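PDB 2DY1: elongation factor G from Thermus thermophilus, which binds GTP together with a magnesium ion and, as is general for its family, probably acts as a GTPase elongation factor in protein synthesis. Local coordinates for residues R278-K290 against V300-P312. Residues are numbered along the deposited sequence; the frame is centred on the assembly and turned at random.
Sequences RFGDGPPLAKVFK and VAYLRLYRGRLKP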
loop_
_atom_site.group_PDB
_atom_site.type_symbol
_atom_site.label_atom_id
_atom_site.label_comp_id
_atom_site.label_asym_id
_atom_site.label_seq_id
_atom_site.Cartn_x
_atom_site.Cartn_y
_atom_site.Cartn_z
ATOM N N ARG A 278 12.060 11.849 20.510
ATOM C CA ARG A 278 12.034 11.966 19.067
ATOM C C ARG A 278 11.736 13.381 18.562
ATOM O O ARG A 278 12.436 13.898 17.686
ATOM C CB ARG A 278 10.988 11.003 18.473
ATOM C CG ARG A 278 10.970 11.038 16.964
ATOM C CD ARG A 278 9.898 10.122 16.389
ATOM N NE ARG A 278 9.915 10.113 14.926
ATOM C CZ ARG A 278 8.966 9.539 14.188
ATOM N NH1 ARG A 278 7.942 8.952 14.796
ATOM N NH2 ARG A 278 9.059 9.518 12.864
ATOM N N PHE A 279 10.720 14.003 19.149
ATOM C CA PHE A 279 10.223 15.326 18.742
ATOM C C PHE A 279 10.540 16.479 19.673
ATOM O O PHE A 279 10.289 17.632 19.311
ATOM C CB PHE A 279 8.694 15.296 18.621
ATOM C CG PHE A 279 8.186 14.426 17.514
ATOM C CD1 PHE A 279 8.151 14.887 16.209
ATOM C CD2 PHE A 279 7.794 13.118 17.777
ATOM C CE1 PHE A 279 7.731 14.041 15.166
ATOM C CE2 PHE A 279 7.388 12.283 16.750
ATOM C CZ PHE A 279 7.356 12.732 15.458
ATOM N N GLY A 280 11.053 16.171 20.859
ATOM C CA GLY A 280 11.313 17.214 21.837
ATOM C C GLY A 280 9.974 17.680 22.399
ATOM O O GLY A 280 8.922 17.104 22.083
ATOM N N ASP A 281 9.994 18.707 23.239
ATOM C CA ASP A 281 8.757 19.228 23.814
ATOM C C ASP A 281 8.357 20.439 22.994
ATOM O O ASP A 281 9.190 21.054 22.329
ATOM C CB ASP A 281 8.952 19.632 25.283
ATOM C CG ASP A 281 9.179 18.437 26.197
ATOM O OD1 ASP A 281 8.321 17.527 26.221
ATOM O OD2 ASP A 281 10.217 18.411 26.896
ATOM N N GLY A 282 7.075 20.773 23.019
ATOM C CA GLY A 282 6.631 21.910 22.242
ATOM C C GLY A 282 5.138 21.916 22.021
ATOM O O GLY A 282 4.406 21.137 22.644
ATOM N N PRO A 283 4.656 22.789 21.126
ATOM C CA PRO A 283 3.223 22.881 20.845
ATOM C C PRO A 283 2.698 21.610 20.215
ATOM O O PRO A 283 3.442 20.871 19.577
ATOM C CB PRO A 283 3.113 24.042 19.850
ATOM C CG PRO A 283 4.481 24.703 19.864
ATOM C CD PRO A 283 5.429 23.596 20.170
ATOM N N PRO A 284 1.398 21.351 20.396
ATOM C CA PRO A 284 0.748 20.170 19.835
ATOM C C PRO A 284 1.042 19.982 18.345
ATOM O O PRO A 284 1.023 20.941 17.548
ATOM C CB PRO A 284 -0.725 20.450 20.103
ATOM C CG PRO A 284 -0.681 21.103 21.446
ATOM C CD PRO A 284 0.487 22.070 21.306
ATOM N N LEU A 285 1.352 18.740 17.969
ATOM C CA LEU A 285 1.613 18.371 16.577
ATOM C C LEU A 285 1.018 16.985 16.495
ATOM O O LEU A 285 1.345 16.127 17.310
ATOM C CB LEU A 285 3.105 18.304 16.260
ATOM C CG LEU A 285 3.435 17.750 14.859
ATOM C CD1 LEU A 285 2.844 18.646 13.757
ATOM C CD2 LEU A 285 4.943 17.623 14.712
ATOM N N ALA A 286 0.112 16.792 15.541
ATOM C CA ALA A 286 -0.578 15.513 15.381
ATOM C C ALA A 286 -0.886 15.238 13.917
ATOM O O ALA A 286 -0.773 16.106 13.050
ATOM C CB ALA A 286 -1.888 15.533 16.170
ATOM N N LYS A 287 -1.308 14.014 13.644
ATOM C CA LYS A 287 -1.642 13.651 12.280
ATOM C C LYS A 287 -2.705 12.557 12.280
ATOM O O LYS A 287 -2.695 11.693 13.153
ATOM C CB LYS A 287 -0.386 13.144 11.565
ATOM C CG LYS A 287 -0.609 12.750 10.134
ATOM C CD LYS A 287 0.724 12.519 9.412
ATOM C CE LYS A 287 0.492 12.123 7.976
ATOM N NZ LYS A 287 1.768 12.011 7.230
ATOM N N VAL A 288 -3.623 12.609 11.314
ATOM C CA VAL A 288 -4.657 11.568 11.186
ATOM C C VAL A 288 -3.940 10.485 10.363
ATOM O O VAL A 288 -3.663 10.692 9.179
ATOM C CB VAL A 288 -5.864 12.091 10.390
ATOM C CG1 VAL A 288 -6.866 10.968 10.142
ATOM C CG2 VAL A 288 -6.556 13.224 11.167
ATOM N N PHE A 289 -3.626 9.344 10.985
ATOM C CA PHE A 289 -2.897 8.303 10.257
ATOM C C PHE A 289 -3.796 7.267 9.621
ATOM O O PHE A 289 -3.358 6.512 8.770
ATOM C CB PHE A 289 -1.829 7.632 11.150
ATOM C CG PHE A 289 -2.382 6.769 12.241
ATOM C CD1 PHE A 289 -2.524 5.386 12.051
ATOM C CD2 PHE A 289 -2.712 7.325 13.480
ATOM C CE1 PHE A 289 -2.992 4.568 13.119
ATOM C CE2 PHE A 289 -3.172 6.537 14.526
ATOM C CZ PHE A 289 -3.311 5.154 14.348
ATOM N N LYS A 290 -5.038 7.212 10.076
ATOM C CA LYS A 290 -6.014 6.299 9.460
ATOM C C LYS A 290 -7.417 6.723 9.815
ATOM O O LYS A 290 -7.645 7.491 10.768
ATOM C CB LYS A 290 -5.810 4.834 9.893
ATOM C CG LYS A 290 -6.157 4.553 11.336
ATOM C CD LYS A 290 -6.262 3.054 11.653
ATOM C CE LYS A 290 -7.639 2.514 11.229
ATOM N NZ LYS A 290 -7.675 1.006 11.168
ATOM N N VAL A 300 -14.613 7.763 12.083
ATOM C CA VAL A 300 -13.754 7.953 13.243
ATOM C C VAL A 300 -12.346 8.175 12.692
ATOM O O VAL A 300 -11.850 7.370 11.910
ATOM C CB VAL A 300 -13.738 6.716 14.185
ATOM C CG1 VAL A 300 -12.711 6.926 15.293
ATOM C CG2 VAL A 300 -15.114 6.507 14.795
ATOM N N ALA A 301 -11.716 9.277 13.099
ATOM C CA ALA A 301 -10.369 9.619 12.666
ATOM C C ALA A 301 -9.427 9.194 13.780
ATOM O O ALA A 301 -9.702 9.405 14.970
ATOM C CB ALA A 301 -10.259 11.132 12.409
ATOM N N TYR A 302 -8.328 8.551 13.398
ATOM C CA TYR A 302 -7.356 8.090 14.371
ATOM C C TYR A 302 -6.166 9.016 14.296
ATOM O O TYR A 302 -5.510 9.129 13.263
ATOM C CB TYR A 302 -6.970 6.645 14.063
ATOM C CG TYR A 302 -8.146 5.715 14.302
ATOM C CD1 TYR A 302 -8.247 4.960 15.465
ATOM C CD2 TYR A 302 -9.182 5.641 13.378
ATOM C CE1 TYR A 302 -9.368 4.146 15.695
ATOM C CE2 TYR A 302 -10.299 4.835 13.608
ATOM C CZ TYR A 302 -10.380 4.102 14.753
ATOM O OH TYR A 302 -11.493 3.319 14.953
ATOM N N LEU A 303 -5.915 9.677 15.419
ATOM C CA LEU A 303 -4.878 10.690 15.489
ATOM C C LEU A 303 -3.723 10.307 16.358
ATOM O O LEU A 303 -3.916 9.849 17.469
ATOM C CB LEU A 303 -5.463 11.972 16.091
ATOM C CG LEU A 303 -6.206 13.019 15.277
ATOM C CD1 LEU A 303 -7.376 12.389 14.553
ATOM C CD2 LEU A 303 -6.688 14.117 16.240
ATOM N N ARG A 304 -2.515 10.513 15.848
ATOM C CA ARG A 304 -1.325 10.307 16.669
ATOM C C ARG A 304 -0.919 11.701 17.144
ATOM O O ARG A 304 -0.788 12.618 16.327
ATOM C CB ARG A 304 -0.175 9.720 15.858
ATOM C CG ARG A 304 1.208 9.923 16.544
ATOM C CD ARG A 304 1.333 9.159 17.863
ATOM N NE ARG A 304 2.419 9.724 18.674
ATOM C CZ ARG A 304 3.713 9.461 18.531
ATOM N NH1 ARG A 304 4.149 8.604 17.608
ATOM N NH2 ARG A 304 4.589 10.119 19.297
ATOM N N LEU A 305 -0.740 11.853 18.452
ATOM C CA LEU A 305 -0.280 13.126 19.016
ATOM C C LEU A 305 1.227 12.942 19.170
ATOM O O LEU A 305 1.692 12.185 20.025
ATOM C CB LEU A 305 -0.944 13.374 20.377
ATOM C CG LEU A 305 -0.594 14.694 21.090
ATOM C CD1 LEU A 305 -0.970 15.880 20.208
ATOM C CD2 LEU A 305 -1.343 14.758 22.413
ATOM N N TYR A 306 1.982 13.627 18.326
ATOM C CA TYR A 306 3.436 13.502 18.337
ATOM C C TYR A 306 4.101 14.326 19.395
ATOM O O TYR A 306 5.141 13.946 19.934
ATOM C CB TYR A 306 4.023 13.929 16.984
ATOM C CG TYR A 306 3.677 13.036 15.798
ATOM C CD1 TYR A 306 4.197 11.749 15.699
ATOM C CD2 TYR A 306 2.869 13.506 14.758
ATOM C CE1 TYR A 306 3.940 10.941 14.584
ATOM C CE2 TYR A 306 2.594 12.696 13.629
ATOM C CZ TYR A 306 3.141 11.422 13.556
ATOM O OH TYR A 306 2.893 10.650 12.434
ATOM N N ARG A 307 3.494 15.466 19.692
ATOM C CA ARG A 307 4.100 16.392 20.639
ATOM C C ARG A 307 2.996 17.181 21.256
ATOM O O ARG A 307 1.965 17.371 20.632
ATOM C CB ARG A 307 5.023 17.352 19.876
ATOM C CG ARG A 307 5.941 18.234 20.744
ATOM C CD ARG A 307 6.863 19.055 19.841
ATOM N NE ARG A 307 6.114 19.975 18.986
ATOM C CZ ARG A 307 6.566 20.465 17.840
ATOM N NH1 ARG A 307 7.771 20.126 17.399
ATOM N NH2 ARG A 307 5.809 21.294 17.138
ATOM N N GLY A 308 3.223 17.623 22.486
ATOM C CA GLY A 308 2.239 18.441 23.163
ATOM C C GLY A 308 1.287 17.683 24.047
ATOM O O GLY A 308 1.357 16.466 24.177
ATOM N N ARG A 309 0.382 18.419 24.670
ATOM C CA ARG A 309 -0.577 17.830 25.561
ATOM C C ARG A 309 -1.948 18.403 25.228
ATOM O O ARG A 309 -2.065 19.533 24.746
ATOM C CB ARG A 309 -0.167 18.138 27.011
ATOM C CG ARG A 309 -1.103 17.631 28.086
ATOM C CD ARG A 309 -0.426 17.659 29.456
ATOM N NE ARG A 309 -1.383 17.377 30.521
ATOM C CZ ARG A 309 -2.259 18.263 30.985
ATOM N NH1 ARG A 309 -2.288 19.492 30.483
ATOM N NH2 ARG A 309 -3.120 17.918 31.931
ATOM N N LEU A 310 -2.986 17.608 25.442
ATOM C CA LEU A 310 -4.340 18.076 25.184
ATOM C C LEU A 310 -5.286 17.754 26.317
ATOM O O LEU A 310 -5.149 16.740 27.019
ATOM C CB LEU A 310 -4.908 17.446 23.913
ATOM C CG LEU A 310 -4.226 17.788 22.594
ATOM C CD1 LEU A 310 -4.778 16.891 21.495
ATOM C CD2 LEU A 310 -4.480 19.254 22.248
ATOM N N LYS A 311 -6.254 18.650 26.498
ATOM C CA LYS A 311 -7.299 18.479 27.491
ATOM C C LYS A 311 -8.636 18.574 26.770
ATOM O O LYS A 311 -8.720 19.163 25.689
ATOM C CB LYS A 311 -7.213 19.577 28.550
ATOM C CG LYS A 311 -6.036 19.406 29.498
ATOM C CD LYS A 311 -5.847 20.655 30.351
ATOM C CE LYS A 311 -7.053 20.914 31.255
ATOM N NZ LYS A 311 -7.032 22.283 31.852
ATOM N N PRO A 312 -9.705 18.012 27.356
ATOM C CA PRO A 312 -11.021 18.079 26.714
ATOM C C PRO A 312 -11.407 19.554 26.509
ATOM O O PRO A 312 -11.196 20.383 27.401
ATOM C CB PRO A 312 -11.932 17.375 27.724
ATOM C CG PRO A 312 -11.005 16.376 28.373
ATOM C CD PRO A 312 -9.750 17.203 28.587
HETATM O O HOH W 1 6.929 14.944 22.016
HETATM O O HOH W 2 3.225 22.080 16.401
#
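Tyr306 and Arg307 both face Leu285 across an antiparallel beta hairpin, and this classic beta bulge illustrates how an extra residue in one strand redirects side chains. The hairpin, strands 285-294 and 298-307, belongs to the second domain of the elongation factor. Leu285 O accepts from two amides, Tyr306 N at 2.8 Å and Arg307 N at 3.3 Å. Packing is dense beside the bulge, where the end of helix 275-279 folds over the hairpin. Tyr306 CB sits over the centre of the Phe279 ring, 3.8 Å from its centroid, while the two ring planes meet at 45°; the other face of Phe279 carries Arg278 CG. Tyr306 is layered in turn on Arg304, whose CG lies against one face of the ring and whose guanidinium is centred under CD1. Asp99 forms salt bridges with Arg278 and Arg304, Arg304 NH1 also donates to Ala97 O, and Glu96 O binds Tyr306 OH, so the GTP-binding domain docks on this surface. Ala286, Val288, Leu303 and Leu305 line the opposite face of the sheet, with Val288 CG2 meeting Leu303 CD1 at 3.6 Å. Farther along, past a second bulge, Phe289, its CG lodged between the backbone N and the carbonyl carbon, sets its CE2 3.8 Å from Tyr302 CB.

The solvent side is Gly280-Pro283, where Asp281 and Pro283 are exposed, though Arg307 and Pro284 still pack closely. Here one water donates to both Gly280 O and Tyr306 O, bridging the segments. Arg307 CG and CD run against Gly280 O and Gly282 N before the chain bends at chi3 (63°), which turns the guanidinium alongside Pro283. Leu285 CB lies over one face of that group, and a second water connects NH2, weakly, to Pro284 O. Arg307 NE donates to Pro283 O, 2.9 Å and nearly straight (171°), with the acceptor in the guanidinium plane.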